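Local atomic coordinates of triphenylmethane reductase (Citrobacter sp., PDB entry 2JL1), a protein that binds NADP and probably uses the reduced cofactor to reduce triphenylmethane dyes, an activity of interest for bioremediation. Residues I3-A8 / G14-H19; N55-L60 / H87-K92; G159-N164 / W204-L209; A182-T187 / Q268-S273; I212-E215 / K219-V222. All blocks are in the same frame, centred on the assembly; numbering follows the deposited sequence.

Contact 1: I3-A8 / G14-H19; sequences IAVTGA and GLVIQH. With NAP (NADP nicotinamide-adenine-dinucleotide phosphate), chain B.
V5 and A8 meet V16 and I17 where strand 3-5 packs beneath helix 11-20, the opening strand and helix of the Rossmann-type beta-alpha-beta unit that continues into strand 29-33. Both V5 and the two helix residues direct their CB atoms into the interface. V5 carries the centre of it through a single branch: CG2, set beside the backbone N and opposite the carbonyl carbon (chi1 -179° for CG1), lies 4.0 Å from V16 CG1 and 4.1 Å from I17 CG1. Its side chain therefore sits against two successive helix residues and crosses each at a slant. V16 answers with the methyl that is anti to its own backbone N, while its CG2 turns to A182 of helix 175-186.

I17 is used along its length. Its CG1 meets V5, and the extended chain (chi2 174°) carries CD1 onward to A8, just past the turn that follows the strand. A8 and I17 also touch strand 29-33, so the same apolar patch joins all three elements of the unit.

Between V5 and A8 the chain turns at G7, whose positive phi of 56° is readily adopted by glycine. This turn approaches the cofactor, G7 O standing 3.5 Å from O3B of the NADP. At the far end of the patch, the methyl CB of A8 lies 3.6 Å from I17 CD1.

Contact 2: N55-L60 / H87-K92; sequences NQPESL and HANVVK
P57 and L60, one helical turn apart at the start of helix 57-63, are the residues that lean on N89 and V90 of helix 80-96. In sequence order, N55 comes first; it belongs to the NADP(+) site and touches the cofactor, which places this contact beside the adenine-side wall of the pocket. Q56 follows as the N-cap residue. Q56 O accepts two bonds, from S59 OG at 2.8 Å and from L60 N at 3.2 Å, and the hydroxyl arrives in the carbonyl plane on a lone pair. P57 then presents its ring carbon CG to the amide of N89, 4.0 Å from N89 CG and 4.1 Å from N89 ND2, the two side chains crossing at a slant.

S59 OG is also bonded to D53 N, so the helix start is tied to the loop after strand 48-51, at a residue of the NADP(+) site. L60 completes the walk. With CG beside its backbone N (chi1 -63°) and chi2 extended, L60 CD1 comes 3.9 Å from N89 O and 4.1 Å from V90 CG2.

V85 of the second subunit packs on N89. The chemistry implies a division of labour: across the two segments the contact is van der Waals, while the hydrogen bond from N89 ND2 to Y54 O would restrain the turn of the amide beside the proline ring.

Contact 3: G159-N164 / W204-L209; sequences GAIVTN and WTFDEL
T163 lays its methyl CG2 over one face of the F206 ring, 4.1 Å from the centroid and 21° off the ring normal, a CH-pi contact displaced toward the CD2 side of the ring. Beside it, I161 approaches the same ring obliquely through CG2, 4.2 Å from F206 CD2. The other branch of I161 goes further along helix 206-217, where CD1 lies 3.8 Å from L209 CG, the two side chains crossing at about a right angle.

The next shell explains these positions. The opposite face of the F206 ring is taken by W204, whose CZ3 stands 3.7 Å above its centre, so the phenyl is sandwiched between a methyl and an indole edge. Y252 adds an edge-to-face ring contact. T163 keeps its methyl on the phenyl by turning OG1 between the backbone N and the carbonyl carbon (chi1 80°), where the hydroxyl bonds H223; that imidazole bridges T163 OG1 of the strand and D207 OD1 of the helix. At the helix start T205 is the N-cap, its OG1 accepting a weak bond from E208 N at 3.4 Å.

The arrangement is that of a helix packed on a small two-stranded parallel sheet, 160-163 with 222-225, set apart from the seven-stranded Rossmann-type sheet.

Contact 4: A182-T187 / Q268-S273; sequences AATVLT and QKLIGS
L270 reaches from the last turn of helix 266-271 to T184 and V185 of helix 175-186, and its side chain can be followed outward. CB points at the partner helix. The next carbon, CG, comes 4.2 Å from V185 CG2, and CD1 then enters between the two residues, 3.8 Å from V185 CG2 and 3.5 Å from T184 CG2. The last distance is tighter than ordinary carbon-carbon contact, and the chi1 of L270, -132°, is displaced from the staggered positions, so the fit here is close and probably somewhat strained.

The partners differ in approach. T184 and L270 slide past each other in opposite directions, whereas V185 crosses L270 at about a right angle. T184 offers its methyl because CG2 is anti to the backbone N; its hydroxyl lies beside that N and bonds L180 O one turn back, and T184 OG1 touches I271 CG2 only at 4.2 Å.

Behind the interface, V185 rests on strand 135-140 and A183 on helix 11-20. G272, with positive phi, ends helix 266-271. The contact is a helix-on-helix packing in which the short helix 266-271 lies against helix 175-186, one of the helices flanking the central parallel sheet of the Rossmann-type fold.

Contact 5: I212-E215 / K219-V222; sequences ILSE and KKVV
The tight return from helix 206-217 into strand 222-225 is where S214 meets the residues leading into the strand, K219 to V221. S214 is the polar centre. Its OG accepts from V221 N at 2.8 Å, with an N-H...O angle of 160°, so the bond is nearly straight. The hydroxyl stands beside the backbone N of S214 (chi1 -64°), and in that position it is also bonded to A210 O, one turn earlier in the helix. One side chain therefore ties the returning chain to the helix.

The backbone comes close as well: S214 CA lies 3.1 Å from K219 O, a CA-H...O contact with an angle of 151° at the hydrogen. On the inner side, V221 turns its CB toward the helix, and CG1 reaches L213 CD2 at 4.2 Å, the two side chains set aslant. Both residues also touch I161 of strand 160-163. K219 folds back on its own segment, K219 NZ lying 2.8 Å from K220 O.

The chemistry implies a contact that combines one polar bond with a buried apolar pair. A partly exposed hydroxyl satisfies a backbone N-H, while the leucine and valine beneath it continue into the core between helix and small sheet.

In the fold
Contacts 1 and 4 adjoin, with centres 14 Å apart: H19 CB lies 3.6 Å from A183 CB and I3 CG2 3.8 Å from L186 CD1, so helix 175-186 lies between the first beta-alpha-beta unit and helix 266-271. Contact 2 is about 18 Å from contact 1, centre to centre, and the two border the NADP through N55 and G7 respectively. Contacts 3 and 5 form a second cluster, centres 10 Å apart, sharing helix 206-217 and linked by a probable hydrogen bond from I161 N to V222 O at 2.8 Å. Contact 3 lies about 41 Å from contact 2, centre to centre; its F206 side chain is about 11 Å from the NADP, while contact 5 is away from the pocket.

Contact 1: I3-A8 / G14-H19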
# COMPACT_ATOMS: atom_id res chain seq x y z
N ILE A 3 -5.30 -2.75 25.68
CA ILE A 3 -5.69 -2.02 24.49
C ILE A 3 -4.82 -0.76 24.45
O ILE A 3 -4.77 -0.01 25.41
CB ILE A 3 -7.19 -1.64 24.53
CG1 ILE A 3 -8.05 -2.91 24.64
CG2 ILE A 3 -7.56 -0.78 23.29
CD1 ILE A 3 -9.51 -2.65 25.05
N ALA A 4 -4.07 -0.59 23.36
CA ALA A 4 -3.19 0.54 23.19
C ALA A 4 -3.73 1.41 22.07
O ALA A 4 -4.28 0.89 21.09
CB ALA A 4 -1.80 0.08 22.85
N VAL A 5 -3.58 2.72 22.23
CA VAL A 5 -4.12 3.70 21.29
C VAL A 5 -2.98 4.62 20.93
O VAL A 5 -2.45 5.31 21.81
CB VAL A 5 -5.26 4.52 21.93
CG1 VAL A 5 -5.86 5.56 20.96
CG2 VAL A 5 -6.37 3.61 22.48
N THR A 6 -2.58 4.62 19.66
CA THR A 6 -1.61 5.60 19.18
C THR A 6 -2.33 6.93 18.92
O THR A 6 -3.54 6.96 18.93
CB THR A 6 -0.83 5.11 17.94
OG1 THR A 6 -1.64 5.26 16.76
CG2 THR A 6 -0.43 3.64 18.12
N GLY A 7 -1.60 8.03 18.69
CA GLY A 7 -2.25 9.35 18.57
C GLY A 7 -3.12 9.75 19.78
O GLY A 7 -4.07 10.56 19.66
N ALA A 8 -2.78 9.21 20.95
CA ALA A 8 -3.64 9.33 22.15
C ALA A 8 -3.89 10.74 22.69
O ALA A 8 -4.91 10.95 23.35
CB ALA A 8 -3.15 8.41 23.26
N GLY A 14 -7.91 10.93 22.03
CA GLY A 14 -8.39 11.33 23.37
C GLY A 14 -9.83 10.91 23.55
O GLY A 14 -10.21 10.43 24.62
N LEU A 15 -10.65 11.05 22.51
CA LEU A 15 -12.05 10.62 22.57
C LEU A 15 -12.19 9.08 22.62
O LEU A 15 -13.11 8.57 23.26
CB LEU A 15 -12.87 11.21 21.42
CG LEU A 15 -13.20 12.71 21.39
CD1 LEU A 15 -13.69 13.12 19.97
CD2 LEU A 15 -14.23 13.07 22.45
N VAL A 16 -11.30 8.36 21.95
CA VAL A 16 -11.31 6.89 21.99
C VAL A 16 -11.03 6.44 23.44
O VAL A 16 -11.73 5.58 23.97
CB VAL A 16 -10.29 6.23 21.00
CG1 VAL A 16 -10.06 4.74 21.33
CG2 VAL A 16 -10.79 6.31 19.56
N ILE A 17 -10.01 7.03 24.05
CA ILE A 17 -9.68 6.74 25.44
C ILE A 17 -10.82 7.08 26.39
O ILE A 17 -11.14 6.29 27.29
CB ILE A 17 -8.33 7.39 25.81
CG1 ILE A 17 -7.23 6.61 25.07
CG2 ILE A 17 -8.11 7.43 27.36
CD1 ILE A 17 -5.86 7.16 25.19
N GLN A 18 -11.48 8.22 26.17
CA GLN A 18 -12.63 8.59 27.02
C GLN A 18 -13.79 7.61 26.89
O GLN A 18 -14.43 7.28 27.89
CB GLN A 18 -13.04 10.05 26.79
CG GLN A 18 -11.99 11.03 27.34
CD GLN A 18 -11.59 10.75 28.81
OE1 GLN A 18 -12.46 10.63 29.68
NE2 GLN A 18 -10.28 10.65 29.08
N HIS A 19 -14.04 7.13 25.67
CA HIS A 19 -15.01 6.05 25.45
C HIS A 19 -14.58 4.68 26.01
O HIS A 19 -15.41 3.95 26.56
CB HIS A 19 -15.37 5.94 23.97
CG HIS A 19 -16.21 7.08 23.47
ND1 HIS A 19 -17.53 7.24 23.82
CD2 HIS A 19 -15.91 8.13 22.67
CE1 HIS A 19 -18.01 8.33 23.25
NE2 HIS A 19 -17.05 8.88 22.54
PA NAP B . -4.95 15.29 15.55
O1A NAP B . -4.27 16.29 14.69
O2A NAP B . -5.70 15.85 16.69
O5B NAP B . -3.92 14.19 16.08
C5B NAP B . -2.86 13.66 15.32
C4B NAP B . -2.08 12.81 16.31
O4B NAP B . -0.95 12.20 15.67
C3B NAP B . -1.56 13.70 17.43
O3B NAP B . -1.81 13.09 18.67
C2B NAP B . -0.08 13.76 17.20
O2B NAP B . 0.62 13.77 18.41
C1B NAP B . 0.17 12.43 16.50
N9A NAP B . 1.46 12.47 15.80
C8A NAP B . 1.90 13.40 14.90
N7A NAP B . 3.15 13.04 14.52
C5A NAP B . 3.51 11.92 15.19
C6A NAP B . 4.66 11.14 15.19
N6A NAP B . 5.71 11.46 14.42
N1A NAP B . 4.72 10.03 15.99
C2A NAP B . 3.65 9.69 16.80
N3A NAP B . 2.51 10.46 16.79
C4A NAP B . 2.45 11.56 16.00
O3 NAP B . -5.94 14.44 14.59
PN NAP B . -7.43 13.87 14.85
O1N NAP B . -7.39 13.18 16.15
O2N NAP B . -8.41 14.97 14.63
O5D NAP B . -7.56 12.72 13.69
C5D NAP B . -6.76 11.55 13.76
C4D NAP B . -6.14 11.14 12.42
O4D NAP B . -7.15 11.05 11.44
C3D NAP B . -5.13 12.16 11.89
O3D NAP B . -3.80 11.92 12.27
C2D NAP B . -5.29 12.11 10.38
O2D NAP B . -4.46 11.17 9.74
C1D NAP B . -6.72 11.62 10.21
N1N NAP B . -7.54 12.77 9.79
C2N NAP B . -8.79 12.49 9.33
C3N NAP B . -9.59 13.49 8.88
C7N NAP B . -10.94 13.20 8.37
O7N NAP B . -11.75 14.33 8.04
N7N NAP B . -11.28 11.91 8.22
C4N NAP B . -9.16 14.84 8.97
C5N NAP B . -7.94 15.11 9.52
C6N NAP B . -7.10 14.05 9.88
P2B NAP B . 1.11 15.14 19.10
O1X NAP B . 0.08 15.51 20.14
O2X NAP B . 1.24 16.27 18.10
O3X NAP B . 2.45 14.81 19.72

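Contact 2: N55-L60 / H87-K92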
# COMPACT_ATOMS: atom_id res chain seq x y z
N ASN A 55 8.38 8.13 13.78
CA ASN A 55 9.69 8.38 13.19
C ASN A 55 10.80 7.54 13.83
O ASN A 55 11.94 7.53 13.35
CB ASN A 55 10.04 9.86 13.32
CG ASN A 55 9.11 10.75 12.51
OD1 ASN A 55 8.69 11.81 12.97
ND2 ASN A 55 8.80 10.32 11.29
N GLN A 56 10.48 6.83 14.92
CA GLN A 56 11.47 6.12 15.72
C GLN A 56 11.11 4.65 15.95
O GLN A 56 10.48 4.31 16.95
CB GLN A 56 11.68 6.85 17.07
CG GLN A 56 12.18 8.32 16.95
CD GLN A 56 12.18 9.09 18.28
OE1 GLN A 56 12.02 10.31 18.29
NE2 GLN A 56 12.36 8.38 19.39
N PRO A 57 11.50 3.77 15.02
CA PRO A 57 11.22 2.32 15.09
C PRO A 57 11.48 1.66 16.45
O PRO A 57 10.69 0.82 16.90
CB PRO A 57 12.14 1.74 14.01
CG PRO A 57 12.19 2.83 12.98
CD PRO A 57 12.24 4.11 13.78
N GLU A 58 12.58 2.05 17.10
CA GLU A 58 12.94 1.48 18.40
C GLU A 58 11.92 1.85 19.48
O GLU A 58 11.50 0.99 20.27
CB GLU A 58 14.35 1.90 18.82
CG GLU A 58 15.44 1.08 18.15
CD GLU A 58 16.69 0.95 19.01
OE1 GLU A 58 17.01 -0.19 19.41
OE2 GLU A 58 17.34 1.98 19.30
N SER A 59 11.54 3.13 19.50
CA SER A 59 10.48 3.60 20.40
C SER A 59 9.17 2.82 20.24
O SER A 59 8.47 2.57 21.22
CB SER A 59 10.24 5.11 20.23
OG SER A 59 9.28 5.37 19.21
N LEU A 60 8.84 2.43 19.00
CA LEU A 60 7.60 1.69 18.73
C LEU A 60 7.70 0.23 19.17
O LEU A 60 6.75 -0.34 19.70
CB LEU A 60 7.26 1.76 17.24
CG LEU A 60 6.96 3.14 16.67
CD1 LEU A 60 7.00 3.07 15.15
CD2 LEU A 60 5.61 3.65 17.20
N HIS A 87 3.89 5.05 8.65
CA HIS A 87 2.93 3.96 8.79
C HIS A 87 3.60 2.61 8.59
O HIS A 87 3.28 1.68 9.30
CB HIS A 87 1.77 4.15 7.79
CG HIS A 87 0.79 5.22 8.19
ND1 HIS A 87 -0.48 5.29 7.67
CD2 HIS A 87 0.90 6.26 9.05
CE1 HIS A 87 -1.12 6.32 8.20
NE2 HIS A 87 -0.31 6.92 9.05
N ALA A 88 4.52 2.49 7.64
CA ALA A 88 5.21 1.22 7.45
C ALA A 88 6.03 0.82 8.69
O ALA A 88 6.06 -0.35 9.05
CB ALA A 88 6.09 1.23 6.21
N ASN A 89 6.69 1.80 9.32
CA ASN A 89 7.40 1.59 10.59
C ASN A 89 6.46 1.10 11.68
O ASN A 89 6.83 0.21 12.46
CB ASN A 89 8.07 2.87 11.10
CG ASN A 89 9.24 3.32 10.26
OD1 ASN A 89 9.88 2.54 9.54
ND2 ASN A 89 9.55 4.62 10.38
N VAL A 90 5.26 1.69 11.77
CA VAL A 90 4.28 1.28 12.78
C VAL A 90 3.89 -0.19 12.62
O VAL A 90 3.94 -0.98 13.57
CB VAL A 90 3.01 2.18 12.76
CG1 VAL A 90 1.93 1.60 13.66
CG2 VAL A 90 3.37 3.59 13.23
N VAL A 91 3.52 -0.56 11.40
CA VAL A 91 3.08 -1.92 11.08
C VAL A 91 4.19 -2.92 11.37
O VAL A 91 3.93 -3.98 11.95
CB VAL A 91 2.62 -2.01 9.60
CG1 VAL A 91 2.24 -3.43 9.21
CG2 VAL A 91 1.45 -1.07 9.36
N LYS A 92 5.43 -2.59 11.00
CA LYS A 92 6.55 -3.53 11.27
C LYS A 92 6.78 -3.69 12.76
O LYS A 92 6.99 -4.81 13.24
CB LYS A 92 7.85 -3.11 10.60
CG LYS A 92 8.88 -4.24 10.58
CD LYS A 92 10.22 -3.76 10.14
CE LYS A 92 11.23 -4.91 10.19
NZ LYS A 92 11.70 -5.06 11.59

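Contact 3: G159-N164 / W204-L209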
# COMPACT_ATOMS: atom_id res chain seq x y z
N GLY A 159 -23.49 36.40 7.68
CA GLY A 159 -24.67 35.94 6.95
C GLY A 159 -24.42 34.99 5.78
O GLY A 159 -25.30 34.82 4.93
N ALA A 160 -23.24 34.36 5.74
CA ALA A 160 -22.87 33.46 4.64
C ALA A 160 -21.88 32.38 5.03
O ALA A 160 -20.91 32.64 5.73
CB ALA A 160 -22.30 34.23 3.47
N ILE A 161 -22.13 31.17 4.55
CA ILE A 161 -21.13 30.10 4.52
C ILE A 161 -20.61 30.10 3.08
O ILE A 161 -21.39 29.90 2.16
CB ILE A 161 -21.74 28.72 4.83
CG1 ILE A 161 -22.30 28.67 6.25
CG2 ILE A 161 -20.71 27.62 4.64
CD1 ILE A 161 -23.10 27.38 6.58
N VAL A 162 -19.31 30.33 2.91
CA VAL A 162 -18.68 30.43 1.58
C VAL A 162 -17.85 29.16 1.31
O VAL A 162 -16.93 28.83 2.09
CB VAL A 162 -17.80 31.73 1.46
CG1 VAL A 162 -17.17 31.86 0.08
CG2 VAL A 162 -18.63 32.96 1.74
N THR A 163 -18.22 28.41 0.28
CA THR A 163 -17.49 27.19 -0.09
C THR A 163 -17.44 27.06 -1.59
O THR A 163 -18.25 27.63 -2.29
CB THR A 163 -18.23 25.89 0.36
OG1 THR A 163 -19.28 25.60 -0.57
CG2 THR A 163 -18.82 26.03 1.74
N ASN A 164 -16.52 26.24 -2.09
CA ASN A 164 -16.59 25.81 -3.49
C ASN A 164 -17.09 24.37 -3.64
O ASN A 164 -16.72 23.69 -4.59
CB ASN A 164 -15.24 25.99 -4.19
CG ASN A 164 -14.09 25.34 -3.44
OD1 ASN A 164 -13.93 25.55 -2.24
ND2 ASN A 164 -13.27 24.56 -4.14
N TRP A 204 -25.76 15.40 4.00
CA TRP A 204 -26.23 16.79 3.99
C TRP A 204 -25.50 17.57 2.91
O TRP A 204 -24.55 17.07 2.29
CB TRP A 204 -25.99 17.42 5.38
CG TRP A 204 -24.55 17.28 5.93
CD1 TRP A 204 -24.05 16.23 6.62
CD2 TRP A 204 -23.49 18.26 5.86
NE1 TRP A 204 -22.74 16.46 6.97
CE2 TRP A 204 -22.37 17.70 6.53
CE3 TRP A 204 -23.38 19.54 5.31
CZ2 TRP A 204 -21.14 18.38 6.65
CZ3 TRP A 204 -22.16 20.22 5.42
CH2 TRP A 204 -21.05 19.64 6.08
N THR A 205 -25.95 18.79 2.65
CA THR A 205 -25.29 19.64 1.70
C THR A 205 -25.01 20.93 2.45
O THR A 205 -25.56 21.16 3.56
CB THR A 205 -26.19 19.92 0.47
OG1 THR A 205 -27.42 20.52 0.92
CG2 THR A 205 -26.51 18.60 -0.30
N PHE A 206 -24.20 21.80 1.86
CA PHE A 206 -23.93 23.09 2.51
C PHE A 206 -25.13 24.04 2.52
O PHE A 206 -25.29 24.81 3.47
CB PHE A 206 -22.67 23.72 1.95
CG PHE A 206 -21.42 23.08 2.48
CD1 PHE A 206 -20.83 22.02 1.80
CD2 PHE A 206 -20.88 23.49 3.70
CE1 PHE A 206 -19.69 21.40 2.30
CE2 PHE A 206 -19.72 22.85 4.23
CZ PHE A 206 -19.14 21.80 3.52
N ASP A 207 -25.99 23.96 1.50
CA ASP A 207 -27.30 24.61 1.56
C ASP A 207 -28.06 24.25 2.84
O ASP A 207 -28.58 25.14 3.51
CB ASP A 207 -28.16 24.27 0.34
CG ASP A 207 -27.85 25.14 -0.85
OD1 ASP A 207 -26.93 25.99 -0.77
OD2 ASP A 207 -28.56 25.02 -1.86
N GLU A 208 -28.12 22.96 3.15
CA GLU A 208 -28.76 22.42 4.35
C GLU A 208 -28.08 22.92 5.63
O GLU A 208 -28.75 23.27 6.59
CB GLU A 208 -28.73 20.89 4.37
CG GLU A 208 -29.56 20.33 5.52
CD GLU A 208 -29.67 18.82 5.54
OE1 GLU A 208 -29.18 18.14 4.61
OE2 GLU A 208 -30.31 18.33 6.50
N LEU A 209 -26.74 22.92 5.64
CA LEU A 209 -26.02 23.46 6.77
C LEU A 209 -26.36 24.93 7.03
O LEU A 209 -26.47 25.35 8.19
CB LEU A 209 -24.49 23.32 6.57
CG LEU A 209 -23.61 23.80 7.74
CD1 LEU A 209 -24.02 23.12 9.06
CD2 LEU A 209 -22.13 23.53 7.44

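Contact 4: A182-T187 / Q268-S273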
# COMPACT_ATOMS: atom_id res chain seq x y z
N ALA A 182 -14.65 3.00 17.21
CA ALA A 182 -13.36 2.40 17.48
C ALA A 182 -13.36 1.69 18.86
O ALA A 182 -12.94 0.51 18.97
CB ALA A 182 -12.28 3.45 17.38
N ALA A 183 -13.86 2.38 19.88
CA ALA A 183 -13.95 1.82 21.24
C ALA A 183 -14.87 0.59 21.31
O ALA A 183 -14.55 -0.41 21.99
CB ALA A 183 -14.38 2.90 22.25
N THR A 184 -16.00 0.64 20.61
CA THR A 184 -16.93 -0.50 20.56
C THR A 184 -16.24 -1.74 19.95
O THR A 184 -16.26 -2.82 20.52
CB THR A 184 -18.18 -0.12 19.74
OG1 THR A 184 -18.82 0.98 20.39
CG2 THR A 184 -19.16 -1.28 19.61
N VAL A 185 -15.62 -1.54 18.80
CA VAL A 185 -14.89 -2.56 18.09
C VAL A 185 -13.77 -3.21 18.93
O VAL A 185 -13.63 -4.44 18.93
CB VAL A 185 -14.35 -1.97 16.75
CG1 VAL A 185 -13.22 -2.80 16.19
CG2 VAL A 185 -15.49 -1.85 15.73
N LEU A 186 -13.00 -2.39 19.64
CA LEU A 186 -11.90 -2.86 20.51
C LEU A 186 -12.32 -3.73 21.71
O LEU A 186 -11.51 -4.52 22.24
CB LEU A 186 -11.07 -1.67 21.01
CG LEU A 186 -10.27 -0.89 19.94
CD1 LEU A 186 -9.81 0.47 20.46
CD2 LEU A 186 -9.09 -1.71 19.39
N THR A 187 -13.59 -3.61 22.11
CA THR A 187 -14.07 -4.20 23.37
C THR A 187 -15.18 -5.23 23.18
O THR A 187 -15.92 -5.51 24.13
CB THR A 187 -14.63 -3.10 24.31
OG1 THR A 187 -15.63 -2.34 23.62
CG2 THR A 187 -13.52 -2.18 24.78
N GLN A 268 -23.97 3.12 11.80
CA GLN A 268 -25.22 3.03 12.54
C GLN A 268 -25.45 1.63 13.16
O GLN A 268 -25.95 1.52 14.27
CB GLN A 268 -26.37 3.43 11.63
CG GLN A 268 -27.71 3.48 12.32
CD GLN A 268 -28.80 3.14 11.37
OE1 GLN A 268 -29.02 1.96 11.07
NE2 GLN A 268 -29.46 4.15 10.83
N LYS A 269 -25.09 0.58 12.43
CA LYS A 269 -25.20 -0.79 12.96
C LYS A 269 -24.28 -1.04 14.16
O LYS A 269 -24.66 -1.73 15.10
CB LYS A 269 -24.97 -1.82 11.86
CG LYS A 269 -26.14 -1.86 10.89
CD LYS A 269 -25.95 -2.84 9.75
CE LYS A 269 -27.32 -3.14 9.16
NZ LYS A 269 -27.25 -3.36 7.69
N LEU A 270 -23.09 -0.46 14.13
CA LEU A 270 -22.10 -0.61 15.19
C LEU A 270 -22.43 0.17 16.48
O LEU A 270 -22.25 -0.35 17.60
CB LEU A 270 -20.75 -0.15 14.67
CG LEU A 270 -19.44 -0.94 14.82
CD1 LEU A 270 -19.30 -1.66 16.15
CD2 LEU A 270 -19.30 -1.93 13.69
N ILE A 271 -22.89 1.41 16.33
CA ILE A 271 -23.06 2.31 17.48
C ILE A 271 -24.50 2.76 17.79
O ILE A 271 -24.72 3.46 18.78
CB ILE A 271 -22.12 3.55 17.39
CG1 ILE A 271 -22.57 4.52 16.29
CG2 ILE A 271 -20.65 3.12 17.23
CD1 ILE A 271 -21.96 5.91 16.41
N GLY A 272 -25.47 2.33 16.98
CA GLY A 272 -26.87 2.79 17.09
C GLY A 272 -27.10 4.14 16.41
O GLY A 272 -26.35 4.50 15.51
N SER A 273 -28.12 4.87 16.84
CA SER A 273 -28.53 6.15 16.22
C SER A 273 -27.38 7.14 16.12
O SER A 273 -26.59 7.26 17.06
CB SER A 273 -29.66 6.81 17.00
OG SER A 273 -30.85 6.06 16.91

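Contact 5: I212-E215 / K219-V222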
# COMPACT_ATOMS: atom_id res chain seq x y z
N ILE A 212 -29.86 25.04 8.56
CA ILE A 212 -29.76 24.64 9.96
C ILE A 212 -29.12 25.73 10.83
O ILE A 212 -29.62 26.01 11.91
CB ILE A 212 -29.01 23.29 10.12
CG1 ILE A 212 -29.87 22.12 9.59
CG2 ILE A 212 -28.64 23.04 11.55
CD1 ILE A 212 -29.05 20.85 9.32
N LEU A 213 -28.01 26.32 10.37
CA LEU A 213 -27.38 27.44 11.11
C LEU A 213 -28.34 28.63 11.28
O LEU A 213 -28.37 29.28 12.34
CB LEU A 213 -26.11 27.89 10.39
CG LEU A 213 -25.02 28.76 11.03
CD1 LEU A 213 -24.69 28.33 12.46
CD2 LEU A 213 -23.77 28.71 10.13
N SER A 214 -29.07 28.95 10.21
CA SER A 214 -30.15 29.95 10.26
C SER A 214 -31.21 29.63 11.33
O SER A 214 -31.57 30.51 12.14
CB SER A 214 -30.83 30.04 8.89
OG SER A 214 -29.91 30.52 7.92
N GLU A 215 -31.68 28.38 11.36
CA GLU A 215 -32.68 27.93 12.33
C GLU A 215 -32.20 28.04 13.77
O GLU A 215 -32.89 28.59 14.60
CB GLU A 215 -33.14 26.49 12.06
CG GLU A 215 -34.14 26.38 10.92
CD GLU A 215 -34.15 25.01 10.25
OE1 GLU A 215 -33.59 24.03 10.81
OE2 GLU A 215 -34.75 24.90 9.15
N LYS A 219 -30.36 33.93 12.81
CA LYS A 219 -29.91 34.84 11.76
C LYS A 219 -29.89 34.14 10.40
O LYS A 219 -29.47 32.99 10.30
CB LYS A 219 -28.57 35.48 12.14
CG LYS A 219 -27.68 35.85 10.97
CD LYS A 219 -27.07 37.23 11.11
CE LYS A 219 -26.66 37.73 9.71
NZ LYS A 219 -27.78 37.54 8.71
N LYS A 220 -30.36 34.83 9.37
CA LYS A 220 -30.37 34.30 8.01
C LYS A 220 -28.94 34.13 7.54
O LYS A 220 -28.19 35.10 7.48
CB LYS A 220 -31.12 35.26 7.07
CG LYS A 220 -31.23 34.79 5.62
CD LYS A 220 -31.89 33.40 5.53
CE LYS A 220 -31.86 32.86 4.11
NZ LYS A 220 -32.15 31.39 4.04
N VAL A 221 -28.57 32.89 7.24
CA VAL A 221 -27.24 32.57 6.69
C VAL A 221 -27.50 31.84 5.36
O VAL A 221 -28.28 30.89 5.34
CB VAL A 221 -26.42 31.67 7.67
CG1 VAL A 221 -25.06 31.25 7.06
CG2 VAL A 221 -26.23 32.34 9.02
N VAL A 222 -26.88 32.28 4.27
CA VAL A 222 -26.97 31.57 2.99
C VAL A 222 -25.68 30.79 2.71
O VAL A 222 -24.62 31.11 3.26
CB VAL A 222 -27.29 32.52 1.78
CG1 VAL A 222 -28.59 33.30 2.01
CG2 VAL A 222 -26.16 33.48 1.52